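Local coordinates for glycoside Hydrolase (Bacteroides uniformis, PDB 5TA0), which probably hydrolyses agarose-type galactans from red algae as a family 86 glycoside hydrolase, here holding neoagaro-oligosaccharide in its barrel cleft, at residues T85-T90 / G177-E182; S143-D148 / F223-T228. All blocks are in the same frame, centred on the assembly; numbering follows the deposited sequence. Where two conformers were deposited one is given.

Contact 1 (T85-T90 / G177-E182); sequences TGMIKT and GRYIKE. With AAL (3,6-anhydro-alpha-L-galactopyranose), chain C; GAL (beta-D-galactopyranose), chain B; SO4 (sulfate ion), chain F.
Two helices on the outer layer of the alpha/beta barrel meet here, where Ile88 and Met87 of helix 86-94 receive Tyr179 of helix 170-183. Both elements follow neighbouring parallel strands, 80-84 and 134-140, so the contact is helix-to-helix packing of the kind that surrounds such a barrel, and at its inner end it reaches the glycan pocket. Ile88 sets its CG1 over the centre of one face of the Tyr179 ring, 3.6 Å from the ring centroid and only 3° off the normal, a CH-pi contact. The same branch continues along the ring, with CD1 3.6 Å from Tyr179 CD1. In Ile88, CG1 is anti to the backbone N (chi1 -168°) and the chain stays extended through CD1, which spreads the branch across the face. While the Tyr179 ring presents this face to Ile88, its hydroxyl end runs on to Met87. There the methionine crosses the tyrosine at about a right angle, and Met87 CG approaches Tyr179 OH to 3.3 Å. Cys114 of helix 107-123 and Phe184 also touch the tyrosine, while Phe175 and Tyr176 also touch Ile88; the ring and the isoleucine are both buried. At the start of segment 85-90, Thr85 and Gly86 line the sugar site. Gln141 NE2 is hydrogen-bonded to Thr85 OG1 and also to the galactose, linking protein and glycan through one amide. Gly86 presents a bare CA to this galactose, the O3 atom of the sugar lying 3.5 Å from Gly86 CA; a CB there would run into O3. Beside it, Thr85 OG1 comes within 3.1 Å of O4 of the anhydrogalactose.

Contact 2 (S143-D148 / F223-T228); sequences SPFYPD and FEFHST
Phe225 of helix 219-236 pushes its ring against the loop 143-148, where it meets Phe145 and Tyr146 in an aromatic cluster, with Pro147 beside it. The aromatic contacts are of two kinds. Tyr146 makes a T-shaped (edge-to-face) pair, its edge directed at one face of Phe225, with centroids 5.1 Å apart and planes at 71°; Tyr146 CD1 is the nearest atom, 4.0 Å from Phe225 CE2. Phe145 meets the rim of the same ring instead, Phe145 CE2 lying 3.6 Å from Phe225 CZ, with the two planes inclined at 73°. The aliphatic contact comes from Pro147, the centre of an inverse gamma turn, which faces the incoming phenylalanine and places its CD 3.4 Å from Phe225 CE1. Phe225 can reach all three because its CG is anti to the backbone N (chi1 172°), carrying the ring out from the helix toward the loop. Replacing Phe225 with an alanine would probably open a gap between loop and helix, leaving the edge of Tyr146 without the face it meets and Pro147 CD without its neighbour. Ser172 of helix 170-183 also touches Phe225 and Pro147, and its OG is hydrogen-bonded to Phe145 O. No hydrogen bond joins the two segments, so their hold on each other rests on dispersion and on the weak electrostatics of ring edge against ring face.

Overall arrangement
Contacts 1 and 2 lie on the same side of the chain's centre, their own centres about 15 Å apart, in the barrel part of the enzyme. Their segments alternate along the chain: 85-90, 143-148, 177-182, then 223-228. Strand 134-140 leads into the loop 143-148, which precedes helix 170-183, so contact 2 packs the loop leading to one helix of contact 1 against helix 219-236. The two also touch, Lys89 CE lying 3.3 Å from Ser143 O, and Phe145 rests on Leu92 of helix 86-94. Together they join helix 86-94, the loop 143-148 with helix 170-183, and helix 219-236, with the glycan pocket at the contact 1 end.

Contact 1 (T85-T90 / G177-E182)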
ATOM      1  N   THR A  85      17.007   4.031   1.939  1.00  7.77           N
ATOM      2  CA  THR A  85      17.920   2.905   1.723  1.00  7.81           C
ATOM      3  C   THR A  85      19.327   3.314   1.335  1.00  7.89           C
ATOM      4  O   THR A  85      20.245   2.499   1.342  1.00  7.82           O
ATOM      5  CB  THR A  85      17.398   1.953   0.643  1.00  8.23           C
ATOM      6  OG1 THR A  85      17.568   2.564  -0.639  1.00  8.63           O
ATOM      7  CG2 THR A  85      15.946   1.577   0.865  1.00  8.56           C
ATOM      8  N   GLY A  86      19.538   4.563   0.964  1.00  7.99           N
ATOM      9  CA  GLY A  86      20.822   4.986   0.432  1.00  8.15           C
ATOM     10  C   GLY A  86      21.924   5.159   1.455  1.00  8.28           C
ATOM     11  O   GLY A  86      23.079   4.832   1.161  1.00  9.07           O
ATOM     12  N   MET A  87      21.611   5.648   2.653  1.00  8.85           N
ATOM     13  CA  MET A  87      22.673   5.856   3.633  1.00  9.36           C
ATOM     14  C   MET A  87      23.257   4.518   4.067  1.00  8.51           C
ATOM     15  O   MET A  87      24.496   4.353   4.118  1.00  8.39           O
ATOM     16  CB  MET A  87      22.167   6.632   4.843  1.00 10.86           C
ATOM     17  CG  MET A  87      23.287   6.948   5.837  1.00 12.45           C
ATOM     18  SD  MET A  87      22.836   7.886   7.307  1.00 16.82           S
ATOM     19  CE  MET A  87      22.723   9.511   6.628  1.00 18.42           C
ATOM     20  N   ILE A  88      22.397   3.558   4.385  1.00  8.09           N
ATOM     21  CA  ILE A  88      22.870   2.244   4.799  1.00  7.59           C
ATOM     22  C   ILE A  88      23.670   1.576   3.655  1.00  7.77           C
ATOM     23  O   ILE A  88      24.696   0.917   3.907  1.00  7.95           O
ATOM     24  CB  ILE A  88      21.747   1.374   5.411  1.00  7.59           C
ATOM     25  CG1 ILE A  88      22.332   0.136   6.097  1.00  7.51           C
ATOM     26  CG2 ILE A  88      20.675   0.999   4.384  1.00  7.39           C
ATOM     27  CD1 ILE A  88      21.311  -0.642   6.880  1.00  7.43           C
ATOM     28  N   LYS A  89      23.245   1.764   2.403  1.00  7.67           N
ATOM     29  CA  LYS A  89      24.005   1.193   1.280  1.00  8.27           C
ATOM     30  C   LYS A  89      25.399   1.783   1.201  1.00  8.34           C
ATOM     31  O   LYS A  89      26.361   1.053   0.995  1.00  7.98           O
ATOM     32  CB  LYS A  89      23.283   1.464  -0.039  1.00  9.53           C
ATOM     33  CG  LYS A  89      23.856   0.637  -1.185  1.00 11.00           C
ATOM     34  CD  LYS A  89      23.133   0.951  -2.481  1.00 13.28           C
ATOM     35  CE  LYS A  89      23.424  -0.042  -3.575  1.00 15.22           C
ATOM     36  NZ  LYS A  89      22.894   0.533  -4.848  1.00 16.05           N
ATOM     37  N   THR A  90      25.517   3.101   1.341  1.00  8.71           N
ATOM     38  CA  THR A  90      26.830   3.750   1.286  1.00  9.14           C
ATOM     39  C   THR A  90      27.752   3.245   2.386  1.00  8.54           C
ATOM     40  O   THR A  90      28.944   2.978   2.142  1.00  8.57           O
ATOM     41  CB  THR A  90      26.694   5.278   1.303  1.00 10.05           C
ATOM     42  OG1 THR A  90      25.931   5.688   0.151  1.00 12.14           O
ATOM     43  CG2 THR A  90      28.037   5.948   1.265  1.00 11.16           C
ATOM     44  N   GLY A 177      22.136  -5.152  12.153  1.00  6.87           N
ATOM     45  CA  GLY A 177      21.904  -4.881  13.585  1.00  6.91           C
ATOM     46  C   GLY A 177      22.891  -3.863  14.145  1.00  6.87           C
ATOM     47  O   GLY A 177      22.494  -2.955  14.875  1.00  7.39           O
ATOM     48  N   ARG A 178      24.167  -3.987  13.800  1.00  7.07           N
ATOM     49  CA  ARG A 178      25.173  -3.031  14.291  1.00  7.74           C
ATOM     50  C   ARG A 178      24.924  -1.652  13.710  1.00  8.02           C
ATOM     51  O   ARG A 178      25.039  -0.650  14.395  1.00  8.14           O
ATOM     52  CB  ARG A 178      26.586  -3.485  13.989  1.00  8.02           C
ATOM     53  CG  ARG A 178      27.070  -4.668  14.808  1.00  8.93           C
ATOM     54  CD  ARG A 178      28.520  -4.945  14.452  1.00  9.43           C
ATOM     55  NE  ARG A 178      29.077  -5.996  15.282  1.00 10.82           N
ATOM     56  CZ  ARG A 178      29.453  -5.847  16.544  1.00 12.32           C
ATOM     57  NH1 ARG A 178      29.402  -4.667  17.118  1.00 13.67           N
ATOM     58  NH2 ARG A 178      29.880  -6.914  17.222  1.00 14.45           N
ATOM     59  N   TYR A 179      24.575  -1.583  12.430  1.00  7.66           N
ATOM     60  CA  TYR A 179      24.295  -0.294  11.810  1.00  7.80           C
ATOM     61  C   TYR A 179      23.219   0.454  12.594  1.00  7.98           C
ATOM     62  O   TYR A 179      23.360   1.654  12.911  1.00  8.52           O
ATOM     63  CB  TYR A 179      23.821  -0.499  10.348  1.00  7.59           C
ATOM     64  CG  TYR A 179      23.478   0.794   9.652  1.00  7.62           C
ATOM     65  CD1 TYR A 179      22.193   1.316   9.721  1.00  7.69           C
ATOM     66  CD2 TYR A 179      24.452   1.504   8.980  1.00  7.83           C
ATOM     67  CE1 TYR A 179      21.883   2.539   9.141  1.00  7.76           C
ATOM     68  CE2 TYR A 179      24.154   2.707   8.345  1.00  8.14           C
ATOM     69  CZ  TYR A 179      22.879   3.228   8.443  1.00  8.01           C
ATOM     70  OH  TYR A 179      22.560   4.422   7.853  1.00  9.18           O
ATOM     71  N   ILE A 180      22.121  -0.220  12.863  1.00  8.31           N
ATOM     72  CA  ILE A 180      20.982   0.384  13.559  1.00  8.69           C
ATOM     73  C   ILE A 180      21.433   0.862  14.943  1.00  9.48           C
ATOM     74  O   ILE A 180      21.174   2.010  15.334  1.00 10.30           O
ATOM     75  CB  ILE A 180      19.782  -0.583  13.653  1.00  8.80           C
ATOM     76  CG1 ILE A 180      19.220  -0.922  12.266  1.00  9.05           C
ATOM     77  CG2 ILE A 180      18.678  -0.022  14.543  1.00  9.23           C
ATOM     78  CD1 ILE A 180      18.459  -2.226  12.240  1.00  9.40           C
ATOM     79  N   LYS A 181      22.161   0.007  15.659  1.00 10.24           N
ATOM     80  CA  LYS A 181      22.604   0.334  17.020  1.00 11.14           C
ATOM     81  C   LYS A 181      23.570   1.511  17.049  1.00 11.37           C
ATOM     82  O   LYS A 181      23.506   2.345  17.963  1.00 12.73           O
ATOM     83  CB  LYS A 181      23.269  -0.899  17.598  1.00 12.65           C
ATOM     84  CG  LYS A 181      23.798  -0.709  19.020  1.00 14.40           C
ATOM     85  CD  LYS A 181      24.336  -2.035  19.548  1.00 17.58           C
ATOM     86  CE  LYS A 181      24.965  -1.912  20.947  1.00 19.86           C
ATOM     87  NZ  LYS A 181      26.259  -1.177  20.958  1.00 22.24           N
ATOM     88  N   GLU A 182      24.476   1.580  16.075  1.00 10.45           N
ATOM     89  CA  GLU A 182      25.557   2.579  16.056  1.00 10.90           C
ATOM     90  C   GLU A 182      25.100   3.930  15.524  1.00 10.84           C
ATOM     91  O   GLU A 182      25.485   4.983  16.052  1.00 11.94           O
ATOM     92  CB  GLU A 182      26.754   2.093  15.219  1.00 12.12           C
ATOM     93  CG  GLU A 182      27.460   0.823  15.710  1.00 13.09           C
ATOM     94  CD  GLU A 182      28.312   0.986  16.938  1.00 14.48           C
ATOM     95  OE1 GLU A 182      28.369   2.081  17.535  1.00 15.50           O
ATOM     96  OE2 GLU A 182      28.945  -0.039  17.289  1.00 16.61           O
TER
HETATM   97  C1  AAL C   4      13.972   1.881  -5.033  1.00 20.10           C
HETATM   98  C2  AAL C   4      14.890   1.246  -3.969  1.00 20.27           C
HETATM   99  C3  AAL C   4      15.561   2.293  -3.096  1.00 18.78           C
HETATM  100  C4  AAL C   4      16.231   3.328  -3.972  1.00 19.38           C
HETATM  101  C5  AAL C   4      15.023   4.032  -4.504  1.00 19.71           C
HETATM  102  C6  AAL C   4      14.181   4.169  -3.275  1.00 19.87           C
HETATM  103  O2  AAL C   4      15.930   0.477  -4.583  1.00 20.69           O
HETATM  104  O3  AAL C   4      14.539   3.057  -2.446  1.00 19.35           O
HETATM  105  O4  AAL C   4      16.979   4.237  -3.137  1.00 19.76           O
HETATM  106  O5  AAL C   4      14.325   3.206  -5.440  1.00 19.87           O
HETATM  107  C1  GAL B   5      17.981   4.961  -3.848  1.00 20.38           C
HETATM  108  C2  GAL B   5      18.763   5.758  -2.799  1.00 20.96           C
HETATM  109  C3  GAL B   5      19.995   6.449  -3.396  1.00 22.35           C
HETATM  110  C4  GAL B   5      20.804   5.457  -4.221  1.00 22.29           C
HETATM  111  C5  GAL B   5      19.894   4.794  -5.252  1.00 22.47           C
HETATM  112  C6  GAL B   5      20.621   3.785  -6.139  1.00 23.49           C
HETATM  113  O2  GAL B   5      17.867   6.717  -2.238  1.00 21.68           O
HETATM  114  O3  GAL B   5      20.779   7.064  -2.357  1.00 24.32           O
HETATM  115  O4  GAL B   5      21.328   4.426  -3.367  1.00 21.54           O
HETATM  116  O5  GAL B   5      18.834   4.094  -4.582  1.00 20.26           O
HETATM  117  O6  GAL B   5      19.700   3.177  -7.063  1.00 26.56           O
HETATM  118  S   SO4 F 703      28.941   5.167  -2.445  1.00 33.14           S
HETATM  119  O1  SO4 F 703      28.473   3.840  -1.971  1.00 34.74           O
HETATM  120  O2  SO4 F 703      27.924   6.176  -2.040  1.00 35.81           O
HETATM  121  O3  SO4 F 703      30.248   5.507  -1.867  1.00 29.69           O
HETATM  122  O4  SO4 F 703      29.081   5.134  -3.933  1.00 34.17           O

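Contact 2 (S143-D148 / F223-T228)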
ATOM      1  N   SER A 143      21.706  -5.376  -3.332  1.00  7.80           N
ATOM      2  CA  SER A 143      23.150  -5.580  -3.475  1.00  8.82           C
ATOM      3  C   SER A 143      23.897  -4.463  -2.779  1.00  8.35           C
ATOM      4  O   SER A 143      23.497  -3.319  -2.904  1.00  9.21           O
ATOM      5  CB  SER A 143      23.492  -5.558  -4.958  1.00 10.75           C
ATOM      6  OG  SER A 143      24.849  -5.869  -5.168  1.00 15.09           O
ATOM      7  N   PRO A 144      24.986  -4.744  -2.049  1.00  8.01           N
ATOM      8  CA  PRO A 144      25.605  -6.050  -1.881  1.00  7.92           C
ATOM      9  C   PRO A 144      25.135  -6.809  -0.628  1.00  7.21           C
ATOM     10  O   PRO A 144      25.749  -7.777  -0.221  1.00  7.75           O
ATOM     11  CB  PRO A 144      27.093  -5.677  -1.809  1.00  8.28           C
ATOM     12  CG  PRO A 144      27.086  -4.363  -1.123  1.00  8.31           C
ATOM     13  CD  PRO A 144      25.830  -3.656  -1.523  1.00  8.33           C
ATOM     14  N   PHE A 145      24.022  -6.382  -0.034  1.00  6.70           N
ATOM     15  CA  PHE A 145      23.503  -6.975   1.218  1.00  6.61           C
ATOM     16  C   PHE A 145      23.195  -8.468   1.092  1.00  6.56           C
ATOM     17  O   PHE A 145      23.498  -9.238   2.013  1.00  6.60           O
ATOM     18  CB  PHE A 145      22.250  -6.193   1.673  1.00  6.34           C
ATOM     19  CG  PHE A 145      21.695  -6.630   3.010  1.00  6.55           C
ATOM     20  CD1 PHE A 145      22.381  -6.382   4.179  1.00  6.79           C
ATOM     21  CD2 PHE A 145      20.492  -7.289   3.085  1.00  6.66           C
ATOM     22  CE1 PHE A 145      21.856  -6.751   5.412  1.00  6.75           C
ATOM     23  CE2 PHE A 145      19.966  -7.663   4.321  1.00  6.87           C
ATOM     24  CZ  PHE A 145      20.651  -7.401   5.478  1.00  6.86           C
ATOM     25  N   TYR A 146      22.588  -8.903  -0.016  1.00  6.28           N
ATOM     26  CA  TYR A 146      22.303 -10.331  -0.195  1.00  6.61           C
ATOM     27  C   TYR A 146      23.632 -11.040  -0.497  1.00  7.11           C
ATOM     28  O   TYR A 146      24.331 -10.636  -1.401  1.00  7.40           O
ATOM     29  CB  TYR A 146      21.337 -10.622  -1.325  1.00  6.85           C
ATOM     30  CG  TYR A 146      20.796 -12.026  -1.293  1.00  6.68           C
ATOM     31  CD1 TYR A 146      19.983 -12.451  -0.251  1.00  6.80           C
ATOM     32  CD2 TYR A 146      21.097 -12.959  -2.281  1.00  6.83           C
ATOM     33  CE1 TYR A 146      19.462 -13.737  -0.217  1.00  7.12           C
ATOM     34  CE2 TYR A 146      20.555 -14.239  -2.248  1.00  7.24           C
ATOM     35  CZ  TYR A 146      19.745 -14.616  -1.204  1.00  7.57           C
ATOM     36  OH  TYR A 146      19.203 -15.882  -1.138  1.00  8.28           O
ATOM     37  N   PRO A 147      23.985 -12.054   0.300  1.00  7.55           N
ATOM     38  CA  PRO A 147      25.352 -12.588   0.199  1.00  8.25           C
ATOM     39  C   PRO A 147      25.493 -13.615  -0.915  1.00  8.55           C
ATOM     40  O   PRO A 147      25.495 -14.819  -0.666  1.00 10.27           O
ATOM     41  CB  PRO A 147      25.607 -13.142   1.609  1.00  8.70           C
ATOM     42  CG  PRO A 147      24.261 -13.489   2.130  1.00  8.18           C
ATOM     43  CD  PRO A 147      23.284 -12.554   1.497  1.00  7.97           C
ATOM     44  N   ASP A 148      25.594 -13.110  -2.148  1.00  8.48           N
ATOM     45  CA  ASP A 148      25.739 -13.917  -3.368  1.00  8.70           C
ATOM     46  C   ASP A 148      27.147 -13.836  -3.954  1.00  8.75           C
ATOM     47  O   ASP A 148      27.361 -14.221  -5.096  1.00  9.59           O
ATOM     48  CB  ASP A 148      24.705 -13.491  -4.414  1.00  9.44           C
ATOM     49  CG  ASP A 148      24.879 -12.056  -4.877  1.00  9.67           C
ATOM     50  OD1 ASP A 148      24.031 -11.569  -5.657  1.00 11.53           O
ATOM     51  OD2 ASP A 148      25.833 -11.361  -4.458  1.00  9.09           O
ATOM     52  N   PHE A 223      14.007 -16.877   1.779  1.00  7.67           N
ATOM     53  CA  PHE A 223      13.063 -16.852   2.907  1.00  7.73           C
ATOM     54  C   PHE A 223      13.736 -17.193   4.237  1.00  8.27           C
ATOM     55  O   PHE A 223      13.490 -16.524   5.256  1.00  8.96           O
ATOM     56  CB  PHE A 223      11.844 -17.728   2.577  1.00  7.66           C
ATOM     57  CG  PHE A 223      11.127 -17.321   1.334  1.00  7.40           C
ATOM     58  CD1 PHE A 223      11.129 -15.997   0.876  1.00  7.68           C
ATOM     59  CD2 PHE A 223      10.423 -18.258   0.581  1.00  7.26           C
ATOM     60  CE1 PHE A 223      10.457 -15.636  -0.258  1.00  7.52           C
ATOM     61  CE2 PHE A 223       9.743 -17.895  -0.560  1.00  7.48           C
ATOM     62  CZ  PHE A 223       9.759 -16.572  -0.990  1.00  7.68           C
ATOM     63  N   GLU A 224      14.593 -18.233   4.231  0.50  8.78           N
ATOM     64  CA  GLU A 224      15.381 -18.600   5.417  0.50  9.25           C
ATOM     65  C   GLU A 224      16.213 -17.400   5.865  0.50  8.43           C
ATOM     66  O   GLU A 224      16.265 -17.092   7.056  0.50  8.74           O
ATOM     67  CB  GLU A 224      16.334 -19.810   5.173  0.50 10.48           C
ATOM     68  CG  GLU A 224      15.691 -21.206   5.198  0.50 11.98           C
ATOM     69  CD  GLU A 224      16.654 -22.391   4.982  0.70 14.61           C
ATOM     70  OE1 GLU A 224      17.866 -22.267   5.259  0.70 17.73           O
ATOM     71  OE2 GLU A 224      16.151 -23.407   4.485  0.70 17.22           O
ATOM     72  N   PHE A 225      16.858 -16.731   4.901  1.00  7.51           N
ATOM     73  CA  PHE A 225      17.664 -15.526   5.165  1.00  7.08           C
ATOM     74  C   PHE A 225      16.892 -14.494   5.987  1.00  7.24           C
ATOM     75  O   PHE A 225      17.454 -13.877   6.879  1.00  7.10           O
ATOM     76  CB  PHE A 225      18.124 -14.990   3.808  1.00  6.85           C
ATOM     77  CG  PHE A 225      18.814 -13.650   3.801  1.00  6.74           C
ATOM     78  CD1 PHE A 225      20.187 -13.574   3.967  1.00  6.81           C
ATOM     79  CD2 PHE A 225      18.134 -12.493   3.472  1.00  6.57           C
ATOM     80  CE1 PHE A 225      20.843 -12.363   3.884  1.00  6.72           C
ATOM     81  CE2 PHE A 225      18.795 -11.293   3.369  1.00  6.56           C
ATOM     82  CZ  PHE A 225      20.150 -11.226   3.571  1.00  6.67           C
ATOM     83  N   HIS A 226      15.605 -14.328   5.726  1.00  7.15           N
ATOM     84  CA  HIS A 226      14.815 -13.381   6.489  1.00  6.70           C
ATOM     85  C   HIS A 226      14.769 -13.709   7.990  1.00  6.90           C
ATOM     86  O   HIS A 226      14.870 -12.810   8.814  1.00  7.11           O
ATOM     87  CB  HIS A 226      13.387 -13.264   5.946  1.00  6.58           C
ATOM     88  CG  HIS A 226      13.272 -12.364   4.753  1.00  6.52           C
ATOM     89  ND1 HIS A 226      13.767 -12.672   3.510  1.00  6.65           N
ATOM     90  CD2 HIS A 226      12.727 -11.132   4.633  1.00  6.37           C
ATOM     91  CE1 HIS A 226      13.544 -11.666   2.681  1.00  6.86           C
ATOM     92  NE2 HIS A 226      12.891 -10.726   3.330  1.00  6.98           N
ATOM     93  N   SER A 227      14.603 -14.973   8.350  1.00  7.42           N
ATOM     94  CA  SER A 227      14.616 -15.346   9.779  1.00  7.63           C
ATOM     95  C   SER A 227      15.962 -15.021  10.412  1.00  7.76           C
ATOM     96  O   SER A 227      16.027 -14.498  11.514  1.00  8.18           O
ATOM     97  CB  SER A 227      14.322 -16.822   9.941  1.00  8.09           C
ATOM     98  OG  SER A 227      12.988 -17.126   9.538  1.00  9.78           O
ATOM     99  N   THR A 228      17.039 -15.306   9.680  1.00  7.63           N
ATOM    100  CA  THR A 228      18.375 -15.034  10.202  1.00  8.09           C
ATOM    101  C   THR A 228      18.618 -13.535  10.364  1.00  7.99           C
ATOM    102  O   THR A 228      19.163 -13.089  11.380  1.00  8.42           O
ATOM    103  CB  THR A 228      19.408 -15.710   9.313  1.00  8.90           C
ATOM    104  OG1 THR A 228      19.183 -17.138   9.394  1.00 10.25           O
ATOM    105  CG2 THR A 228      20.850 -15.388   9.757  1.00  9.49           C
TER